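Side-chain contacts in annexin (Schistosoma mansoni, PDB 4MDU), which binds acidic phospholipid membranes in a calcium-dependent manner, aggregates liposomes when calcium is present, and takes part in reproduction and host-parasite interaction of the worm: residues B[249-252]-B[253-257]; B[262-265]-B[266-270]; B[353-356]-B[357-360]. All blocks are in the same frame, centred on the assembly; numbering follows the deposited sequence.

Contact 1. Residues B[249-252]-B[253-257]; sequences LYLT and SEIYF
Y250 and E254, one helical turn apart on helix 246-260, lie against each other as two nearly parallel flat groups: ring and carboxylate planes differ by only 13°. The methylene of E254 comes over one face of the ring, its CG 4.1 Å from the centroid of the Y250 ring and 25° off the normal, which meets the geometry of a CH-pi contact displaced toward the rim. Beyond it the carboxylate follows the ring outward, and E254 CD stands 3.8 Å from Y250 CZ. Two torsions produce this layering. In Y250 the ring swings anti to the backbone N, while the E254 chain folds back at chi2 (-75°) instead of running straight out. Y250 OH, which has a hydrogen-bond partner outside this stretch, is 3.5 Å from E254 OE1.

A second pair one residue further on, L251 and I255, meets obliquely through apolar branches, with I255 CD1 3.8 Å from L251 CG and equally near L251 CD1. Both pairs are held in step by backbone bonds; that from I255 N to L251 O, 2.9 Å, is almost straight. Outside the stretch, the Y250 ring also takes an edge-to-face contact with H22, and L251 and I255 rest on A215 of helix 212-224 in the third annexin repeat.

With its carboxylate nearly parallel to the ring, by the CZ-OH end, E254 is held against Y250 mainly by dispersion and the CH-pi contact; the bent aliphatic chain, more than the charge, makes the pairing.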
# COMPACT_ATOMS: atom_id res chain seq x y z
N LEU B 249 6.02 3.83 24.66
CA LEU B 249 4.86 3.59 23.80
C LEU B 249 4.03 2.45 24.35
O LEU B 249 2.80 2.48 24.36
CB LEU B 249 5.28 3.24 22.38
CG LEU B 249 5.10 4.34 21.36
CD1 LEU B 249 5.48 3.83 19.98
CD2 LEU B 249 3.67 4.80 21.40
N TYR B 250 4.73 1.41 24.78
CA TYR B 250 4.06 0.28 25.36
C TYR B 250 3.23 0.72 26.57
O TYR B 250 2.01 0.51 26.62
CB TYR B 250 5.06 -0.78 25.78
CG TYR B 250 4.35 -1.96 26.38
CD1 TYR B 250 3.63 -2.83 25.57
CD2 TYR B 250 4.36 -2.18 27.74
CE1 TYR B 250 2.96 -3.92 26.11
CE2 TYR B 250 3.69 -3.26 28.29
CZ TYR B 250 2.99 -4.12 27.47
OH TYR B 250 2.32 -5.20 28.02
N LEU B 251 3.89 1.35 27.54
CA LEU B 251 3.16 1.91 28.67
C LEU B 251 1.98 2.74 28.19
O LEU B 251 0.88 2.62 28.73
CB LEU B 251 4.08 2.76 29.54
CG LEU B 251 3.38 3.42 30.73
CD1 LEU B 251 2.82 2.35 31.68
CD2 LEU B 251 4.34 4.37 31.46
N THR B 252 2.20 3.56 27.17
CA THR B 252 1.16 4.45 26.67
C THR B 252 0.01 3.63 26.13
O THR B 252 -1.17 3.97 26.30
CB THR B 252 1.69 5.40 25.56
OG1 THR B 252 2.77 6.17 26.08
CG2 THR B 252 0.61 6.36 25.12
N SER B 253 0.35 2.53 25.49
CA SER B 253 -0.66 1.66 24.96
C SER B 253 -1.51 1.09 26.10
O SER B 253 -2.73 1.12 26.03
CB SER B 253 -0.04 0.55 24.11
OG SER B 253 -1.04 -0.30 23.61
N GLU B 254 -0.87 0.58 27.15
CA GLU B 254 -1.61 -0.00 28.28
C GLU B 254 -2.54 1.02 28.91
O GLU B 254 -3.73 0.76 29.12
CB GLU B 254 -0.66 -0.55 29.34
CG GLU B 254 0.28 -1.65 28.86
CD GLU B 254 -0.41 -2.98 28.66
OE1 GLU B 254 -0.49 -3.77 29.63
OE2 GLU B 254 -0.87 -3.25 27.53
N ILE B 255 -1.99 2.19 29.22
CA ILE B 255 -2.73 3.24 29.90
C ILE B 255 -3.89 3.72 29.03
O ILE B 255 -4.99 4.00 29.52
CB ILE B 255 -1.81 4.41 30.27
CG1 ILE B 255 -1.00 4.03 31.50
CG2 ILE B 255 -2.61 5.66 30.56
CD1 ILE B 255 0.09 5.02 31.84
N TYR B 256 -3.64 3.80 27.74
CA TYR B 256 -4.68 4.23 26.83
C TYR B 256 -5.88 3.28 26.93
O TYR B 256 -7.03 3.72 26.95
CB TYR B 256 -4.17 4.33 25.39
CG TYR B 256 -5.21 4.91 24.46
CD1 TYR B 256 -5.31 6.28 24.26
CD2 TYR B 256 -6.11 4.08 23.79
CE1 TYR B 256 -6.27 6.81 23.40
CE2 TYR B 256 -7.07 4.60 22.93
CZ TYR B 256 -7.14 5.96 22.74
OH TYR B 256 -8.10 6.47 21.89
N PHE B 257 -5.62 1.98 27.00
CA PHE B 257 -6.71 1.02 27.02
C PHE B 257 -7.49 1.02 28.33
O PHE B 257 -8.72 0.92 28.32
CB PHE B 257 -6.22 -0.39 26.69
CG PHE B 257 -7.31 -1.43 26.80
CD1 PHE B 257 -8.27 -1.56 25.81
CD2 PHE B 257 -7.38 -2.25 27.92
CE1 PHE B 257 -9.28 -2.50 25.93
CE2 PHE B 257 -8.39 -3.19 28.04
CZ PHE B 257 -9.34 -3.32 27.04

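Contact 2. Residues B[262-265]-B[266-270]; sequences KTLL and EHIES
T263 and E266 form a capping box at the start of helix 264-271. T263 OG1 sits between its own backbone N and carbonyl carbon (chi1 68°), a rotation that directs the hydroxyl oxygen to E266 N at 2.8 Å, the N-cap bond. E266 answers with its side chain: CG lies beside its backbone N and the chain then extends, reaching back across the threonine side chain at about a right angle. T263 N donates to E266 OE1 at 3.0 Å, meeting that oxygen from above the carboxylate plane, 40° out of it.

K262, just before the cap, is extended through all four side-chain torsions and runs obliquely past E266. Its CG packs 3.3 Å from E266 OE1, and the stretched chain delivers NZ to S270, where the bond from K262 NZ to S270 OG, 3.3 Å, is weak. The ammonium makes no direct ion pair with E266, since K262 NZ and E266 OE1 remain 5.8 Å apart.

On another flank L265 CG approaches E269 CD at 3.7 Å, the extended glutamate crossing the leucine obliquely. L264 and I268 meet more loosely and both touch I241 of helix 236-243. Within the third annexin repeat the helix also packs on helix 274-288, L264 on L284, L265 on V281 and I268 on L280. H267 NE2 bonds to L222 O.

The reciprocal bonds give partners to T263 N and E266 N, two N-H groups not bonded i to i-4 at the helix start. The E266 carboxylate there would probably interact favourably with the helix dipole.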
# COMPACT_ATOMS: atom_id res chain seq x y z
N LYS B 262 -10.47 0.85 24.50
CA LYS B 262 -10.19 0.57 23.09
C LYS B 262 -8.67 0.60 22.95
O LYS B 262 -8.01 1.49 23.50
CB LYS B 262 -10.87 1.64 22.22
CG LYS B 262 -10.60 1.55 20.72
CD LYS B 262 -11.62 2.39 19.93
CE LYS B 262 -11.29 2.43 18.44
NZ LYS B 262 -12.47 2.82 17.59
N THR B 263 -8.08 -0.38 22.26
CA THR B 263 -6.62 -0.38 22.15
C THR B 263 -6.15 0.87 21.43
O THR B 263 -6.90 1.49 20.67
CB THR B 263 -6.04 -1.63 21.45
OG1 THR B 263 -6.41 -1.64 20.06
CG2 THR B 263 -6.53 -2.90 22.12
N LEU B 264 -4.91 1.27 21.70
CA LEU B 264 -4.32 2.40 21.01
C LEU B 264 -4.17 2.05 19.53
O LEU B 264 -4.38 2.88 18.65
CB LEU B 264 -2.98 2.77 21.62
CG LEU B 264 -2.20 3.85 20.86
CD1 LEU B 264 -3.06 5.10 20.63
CD2 LEU B 264 -0.92 4.19 21.62
N LEU B 265 -3.83 0.79 19.27
CA LEU B 265 -3.76 0.29 17.89
C LEU B 265 -5.11 0.47 17.18
O LEU B 265 -5.17 1.03 16.08
CB LEU B 265 -3.34 -1.18 17.85
CG LEU B 265 -3.16 -1.77 16.44
CD1 LEU B 265 -2.03 -1.05 15.68
CD2 LEU B 265 -2.91 -3.27 16.47
N GLU B 266 -6.18 -0.01 17.81
CA GLU B 266 -7.51 0.09 17.23
C GLU B 266 -7.80 1.53 16.91
O GLU B 266 -8.34 1.85 15.85
CB GLU B 266 -8.57 -0.43 18.20
CG GLU B 266 -8.73 -1.93 18.19
CD GLU B 266 -9.63 -2.43 19.32
OE1 GLU B 266 -9.87 -1.67 20.28
OE2 GLU B 266 -10.10 -3.58 19.23
N HIS B 267 -7.47 2.39 17.86
CA HIS B 267 -7.72 3.81 17.72
C HIS B 267 -7.04 4.32 16.46
O HIS B 267 -7.68 4.91 15.58
CB HIS B 267 -7.21 4.56 18.95
CG HIS B 267 -7.47 6.03 18.92
ND1 HIS B 267 -8.72 6.56 18.73
CD2 HIS B 267 -6.62 7.08 19.04
CE1 HIS B 267 -8.65 7.88 18.75
NE2 HIS B 267 -7.38 8.22 18.94
N ILE B 268 -5.74 4.07 16.37
CA ILE B 268 -4.98 4.52 15.21
C ILE B 268 -5.58 3.95 13.92
O ILE B 268 -5.75 4.67 12.94
CB ILE B 268 -3.50 4.13 15.34
CG1 ILE B 268 -2.82 5.08 16.33
CG2 ILE B 268 -2.83 4.13 13.96
CD1 ILE B 268 -1.38 4.78 16.62
N GLU B 269 -5.93 2.68 13.95
CA GLU B 269 -6.43 2.00 12.76
C GLU B 269 -7.76 2.55 12.26
O GLU B 269 -8.06 2.49 11.07
CB GLU B 269 -6.49 0.50 13.00
CG GLU B 269 -5.12 -0.15 12.99
CD GLU B 269 -5.16 -1.63 13.28
OE1 GLU B 269 -6.05 -2.07 14.05
OE2 GLU B 269 -4.30 -2.35 12.73
N SER B 270 -8.56 3.10 13.16
CA SER B 270 -9.86 3.64 12.76
C SER B 270 -9.82 5.13 12.45
O SER B 270 -10.73 5.65 11.81
CB SER B 270 -10.92 3.33 13.82
OG SER B 270 -10.58 3.88 15.08

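Contact 3. Residues B[353-356]-B[357-360]; sequences RTLC and VLMG
R353 and V357 touch through a guanidinium nitrogen and a methyl in the C-terminal part of helix 349-358. The arginine is bent at chi2 and chi3, so that its guanidinium curls forward along the helix toward V357; R353 NH2 comes 3.9 Å from V357 CG2, approaching obliquely, and the two side chains cross at about a right angle. Its charge is engaged beyond the stretch, where NH1 makes a salt bridge to E361.

Apolar contact between the side chains of 353-356 and 357-360 is modest, with L355 CD2 and L358 CD1 4.3 Å apart. Methyl groups also lie against the backbone. M359 is bent at chi3 (-75°), a turn that carries its terminal methyl back over the preceding residues: M359 CE stands 3.4 Å from L355 O and 3.7 Å from C356 CA. In the same way V357 CG2, beside its own backbone N, lies 3.3 Å from R353 O.

Backbone hydrogen bonding records the helix coming to an end. V357 N to R353 O, 3.0 Å, and L358 N to T354 O are regular i to i+4 bonds, the latter 163° at the hydrogen. One residue later the pattern weakens: M359 N is shared between L355 O and C356 O, both weak. G360 adopts a positive phi of 115° in a Schellman motif, and G360 N bonds to V357 O at 2.9 Å.

Several elements of the chain surround this helix end. T354 and V357 touch I60 of helix 56-63 in the first annexin repeat, T354 and L355 rest on V101 of helix 96-106, and L355, C356 and M359 face helix 339-346. The helix thus closes the fourth repeat while packing against helices of the first.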
# COMPACT_ATOMS: atom_id res chain seq x y z
N ARG B 353 21.10 -20.50 0.70
CA ARG B 353 21.99 -21.06 1.71
C ARG B 353 22.47 -19.95 2.64
O ARG B 353 22.50 -20.11 3.86
CB ARG B 353 23.17 -21.75 1.03
CG ARG B 353 24.03 -22.58 1.96
CD ARG B 353 23.36 -23.91 2.36
NE ARG B 353 23.35 -23.98 3.81
CZ ARG B 353 22.28 -24.10 4.57
NH1 ARG B 353 21.06 -24.23 4.05
NH2 ARG B 353 22.44 -24.14 5.88
N THR B 354 22.84 -18.82 2.05
CA THR B 354 23.27 -17.67 2.85
C THR B 354 22.17 -17.23 3.82
O THR B 354 22.43 -17.03 4.99
CB THR B 354 23.67 -16.47 1.98
OG1 THR B 354 24.73 -16.86 1.08
CG2 THR B 354 24.15 -15.32 2.87
N LEU B 355 20.94 -17.10 3.32
CA LEU B 355 19.83 -16.69 4.18
C LEU B 355 19.61 -17.68 5.32
O LEU B 355 19.35 -17.28 6.46
CB LEU B 355 18.54 -16.54 3.37
CG LEU B 355 18.56 -15.55 2.21
CD1 LEU B 355 17.16 -15.42 1.63
CD2 LEU B 355 19.08 -14.17 2.64
N CYS B 356 19.72 -18.98 5.01
CA CYS B 356 19.51 -20.02 6.02
C CYS B 356 20.56 -19.92 7.13
O CYS B 356 20.26 -20.14 8.30
CB CYS B 356 19.52 -21.42 5.38
SG CYS B 356 18.05 -21.67 4.33
N VAL B 357 21.78 -19.60 6.75
CA VAL B 357 22.87 -19.53 7.72
C VAL B 357 22.68 -18.32 8.64
O VAL B 357 22.93 -18.40 9.83
CB VAL B 357 24.22 -19.49 7.01
CG1 VAL B 357 25.35 -19.11 7.98
CG2 VAL B 357 24.48 -20.84 6.38
N LEU B 358 22.21 -17.21 8.08
CA LEU B 358 21.89 -16.05 8.89
C LEU B 358 20.94 -16.44 10.03
O LEU B 358 21.09 -15.96 11.15
CB LEU B 358 21.28 -14.93 8.04
CG LEU B 358 22.19 -14.18 7.08
CD1 LEU B 358 21.36 -13.26 6.19
CD2 LEU B 358 23.25 -13.37 7.84
N MET B 359 19.96 -17.30 9.76
CA MET B 359 18.99 -17.69 10.78
C MET B 359 19.54 -18.75 11.74
O MET B 359 18.91 -19.09 12.74
CB MET B 359 17.71 -18.22 10.13
CG MET B 359 16.84 -17.16 9.46
SD MET B 359 15.47 -17.91 8.54
CE MET B 359 16.31 -18.55 7.10
N GLY B 360 20.72 -19.27 11.42
CA GLY B 360 21.36 -20.25 12.27
C GLY B 360 21.53 -21.66 11.70
O GLY B 360 22.22 -22.50 12.29

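Along the chain the contacts come in series. Contact 1 lies on helix 246-260 and contact 2 at the start of helix 264-271, the next helix; their centres are 11 Å apart and they touch through packing, the Y256 and H267 rings meeting with planes at about 30°. Both belong to the third annexin repeat. Contact 3, on helix 349-358 in the fourth repeat, is remote: its centre is 36 Å from each of the others, with nearest atoms about 25 Å away. Contacts 1 and 2 thus document one helix-to-helix junction within a repeat, whereas contact 3 lies at a helix end where the fourth repeat meets the first, in a largely helical protein built of four such repeats.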